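Local structure of pectinesterase 1 (Solanum lycopersicum, 1XG2) at the interface of chains A and B. The protein hydrolyses the methyl esters of pectin as the catalytic domain of a fruit cell-wall pectin methylesterase, and is held here by its proteinaceous inhibitor. Sequence-based numbering; all coordinates share one arbitrary frame. Chains: chain A, Pectinesterase 1; chain B, Pectinesterase inhibitor.

The interface of chains A and B. Residues chain A 118-119, 139-140, 160, 192; chain B 99-100, 103-104, 107.
One face of the B:Tyr104 ring receives the amide oxygen OE1 of A:Gln139, 3.8 Å above its plane and displaced toward the rim, with amide and ring planes 55° apart. The A:Arg140 guanidinium meets the A:Asp118 carboxylate at its edge and in plane: NE and NH2 reach OD1 and OD2 side-on through the syn lone pairs, NH2 to OD2 being a nearly straight 2.9 Å salt bridge. OD1 also accepts the backbone N of A:Arg140 on its anti lone pair, so contacts within chain A alone, three bonds from A:Arg140, would hold the carboxylate's rotation. B:Tyr104 crosses this carboxylate almost perpendicularly (83° between planes), and its phenol OH donates to A:Asp118 OD2 at 2.7 Å from above the carboxylate plane. OD2 thus accepts from both chains; the neighbouring guanidinium would favour its charged form. Beyond, A:Arg140 NH2 donates to B:Ser100 OG at 2.8 Å, the NH1 bond being weak.

B:Ile103 wedges in with both branches. CG1, anti to the carbonyl carbon (chi1 -64°), runs along A:Arg140 CD, and its tip CD1 reaches A:Ala192 O at 3.5 Å and A:Ala160 CB at 3.8 Å. CG2, thereby anti to the backbone N, lies 3.7 Å from A:Gln139 CA. A water bridges A:Gln139 N and B:Ile103 O. About 20 Å from catalytic A:Asp132 and A:Asp153, this patch anchors inhibitor helix 98-118 against the esterase's parallel beta-helix, contributing to the inhibitory complex.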
ATOM      1  N   ASP A 118       5.502  -2.782   7.171  1.00 10.31           N
ATOM      2  CA  ASP A 118       5.547  -1.574   7.964  1.00 10.77           C
ATOM      3  C   ASP A 118       6.980  -1.123   8.208  1.00 10.79           C
ATOM      4  O   ASP A 118       7.882  -1.952   8.368  1.00 10.64           O
ATOM      5  CB  ASP A 118       4.835  -1.800   9.284  1.00 10.88           C
ATOM      6  CG  ASP A 118       4.634  -0.523  10.058  1.00 11.18           C
ATOM      7  OD1 ASP A 118       4.175   0.471   9.473  1.00  8.82           O
ATOM      8  OD2 ASP A 118       4.882  -0.430  11.272  1.00 11.65           O
ATOM      9  N   MET A 119       7.162   0.195   8.262  1.00 11.01           N
ATOM     10  CA  MET A 119       8.454   0.848   8.444  1.00 11.12           C
ATOM     11  C   MET A 119       9.484   0.358   7.423  1.00 11.11           C
ATOM     12  O   MET A 119      10.616   0.027   7.752  1.00 10.44           O
ATOM     13  CB  MET A 119       8.943   0.551   9.861  1.00 12.10           C
ATOM     14  CG  MET A 119       7.972   1.049  10.933  1.00 12.75           C
ATOM     15  SD  MET A 119       8.595   0.780  12.597  1.00 15.29           S
ATOM     16  CE  MET A 119       8.107  -0.943  12.768  1.00 15.98           C
ATOM     17  N   GLN A 139       0.434  -0.486   5.383  1.00  9.01           N
ATOM     18  CA  GLN A 139       1.474  -0.146   6.353  1.00  9.38           C
ATOM     19  C   GLN A 139       2.225   1.121   5.958  1.00  8.89           C
ATOM     20  O   GLN A 139       1.881   1.778   4.974  1.00  8.32           O
ATOM     21  CB  GLN A 139       2.443  -1.315   6.634  1.00  9.60           C
ATOM     22  CG  GLN A 139       1.814  -2.691   6.829  1.00 12.42           C
ATOM     23  CD  GLN A 139       1.097  -2.880   8.169  1.00 15.64           C
ATOM     24  OE1 GLN A 139       0.676  -1.915   8.796  1.00 17.89           O
ATOM     25  NE2 GLN A 139       0.928  -4.132   8.581  1.00 14.78           N
ATOM     26  N   ARG A 140       3.217   1.493   6.768  1.00  8.92           N
ATOM     27  CA  ARG A 140       3.944   2.750   6.579  1.00  8.66           C
ATOM     28  C   ARG A 140       5.203   2.522   5.747  1.00  8.58           C
ATOM     29  O   ARG A 140       6.029   1.666   6.075  1.00  9.08           O
ATOM     30  CB  ARG A 140       4.318   3.388   7.915  1.00  8.59           C
ATOM     31  CG  ARG A 140       3.134   3.948   8.679  1.00  9.60           C
ATOM     32  CD  ARG A 140       3.415   4.258  10.141  1.00  9.53           C
ATOM     33  NE  ARG A 140       3.720   3.064  10.915  1.00 10.78           N
ATOM     34  CZ  ARG A 140       3.701   2.975  12.257  1.00 10.74           C
ATOM     35  NH1 ARG A 140       3.385   4.016  13.015  1.00 12.03           N
ATOM     36  NH2 ARG A 140       3.985   1.825  12.832  1.00 11.24           N
ATOM     37  N   ALA A 160       0.133   4.020   4.224  1.00  9.18           N
ATOM     38  CA  ALA A 160       0.491   5.380   4.584  1.00  9.47           C
ATOM     39  C   ALA A 160       1.907   5.532   4.038  1.00  9.40           C
ATOM     40  O   ALA A 160       2.839   4.883   4.522  1.00  9.41           O
ATOM     41  CB  ALA A 160       0.454   5.579   6.070  1.00  9.90           C
ATOM     42  N   ALA A 192      -5.916   5.882   8.832  1.00 11.16           N
ATOM     43  CA  ALA A 192      -4.900   6.947   8.734  1.00 11.02           C
ATOM     44  C   ALA A 192      -3.885   6.644   7.624  1.00 10.63           C
ATOM     45  O   ALA A 192      -2.663   6.538   7.848  1.00 11.57           O
ATOM     46  CB  ALA A 192      -4.208   7.156  10.049  1.00 11.06           C
TER
ATOM     47  N   ASN B  99      -1.028   5.460  16.915  1.00 13.96           N
ATOM     48  CA  ASN B  99      -0.744   5.656  15.490  1.00 14.23           C
ATOM     49  C   ASN B  99      -0.460   4.304  14.847  1.00 13.30           C
ATOM     50  O   ASN B  99      -1.043   3.982  13.819  1.00 12.52           O
ATOM     51  CB  ASN B  99       0.392   6.643  15.274  1.00 14.71           C
ATOM     52  CG  ASN B  99      -0.010   8.068  15.586  1.00 17.58           C
ATOM     53  OD1 ASN B  99      -1.133   8.478  15.297  1.00 22.19           O
ATOM     54  ND2 ASN B  99       0.917   8.846  16.179  1.00 19.39           N
ATOM     55  N   SER B 100       0.367   3.475  15.490  1.00 12.29           N
ATOM     56  CA  SER B 100       0.641   2.147  14.960  1.00 12.05           C
ATOM     57  C   SER B 100      -0.603   1.279  15.009  1.00 11.79           C
ATOM     58  O   SER B 100      -0.844   0.495  14.106  1.00 10.96           O
ATOM     59  CB  SER B 100       1.793   1.463  15.698  1.00 12.30           C
ATOM     60  OG  SER B 100       3.005   2.166  15.484  1.00 13.39           O
ATOM     61  N   ILE B 103      -2.698   2.078  11.888  1.00 10.99           N
ATOM     62  CA  ILE B 103      -2.047   1.523  10.705  1.00 11.10           C
ATOM     63  C   ILE B 103      -2.240  -0.001  10.594  1.00 11.41           C
ATOM     64  O   ILE B 103      -2.557  -0.512   9.509  1.00 11.00           O
ATOM     65  CB  ILE B 103      -0.542   1.874  10.729  1.00 11.62           C
ATOM     66  CG1 ILE B 103      -0.332   3.392  10.627  1.00 11.91           C
ATOM     67  CG2 ILE B 103       0.212   1.125   9.616  1.00 10.99           C
ATOM     68  CD1 ILE B 103      -0.792   4.015   9.351  1.00 13.56           C
ATOM     69  N   TYR B 104      -2.057  -0.723  11.695  1.00 10.84           N
ATOM     70  CA  TYR B 104      -2.154  -2.175  11.645  1.00 11.57           C
ATOM     71  C   TYR B 104      -3.608  -2.633  11.512  1.00 11.08           C
ATOM     72  O   TYR B 104      -3.872  -3.584  10.782  1.00 11.56           O
ATOM     73  CB  TYR B 104      -1.465  -2.841  12.832  1.00 11.92           C
ATOM     74  CG  TYR B 104       0.038  -2.900  12.662  1.00 12.26           C
ATOM     75  CD1 TYR B 104       0.783  -1.726  12.584  1.00 13.69           C
ATOM     76  CD2 TYR B 104       0.714  -4.113  12.535  1.00 13.50           C
ATOM     77  CE1 TYR B 104       2.157  -1.755  12.429  1.00 14.17           C
ATOM     78  CE2 TYR B 104       2.129  -4.143  12.377  1.00 14.09           C
ATOM     79  CZ  TYR B 104       2.821  -2.947  12.336  1.00 13.34           C
ATOM     80  OH  TYR B 104       4.193  -2.915  12.168  1.00 16.36           O
ATOM     81  N   ALA B 107      -4.462  -2.097   7.916  1.00  9.48           N
ATOM     82  CA  ALA B 107      -3.900  -3.152   7.076  1.00 10.00           C
ATOM     83  C   ALA B 107      -4.748  -4.419   7.146  1.00 10.07           C
ATOM     84  O   ALA B 107      -4.982  -5.078   6.126  1.00 10.53           O
ATOM     85  CB  ALA B 107      -2.442  -3.468   7.478  1.00 10.22           C
TER
HETATM   86  O   HOH W   1      -1.951   0.146   6.830  1.00  9.84           O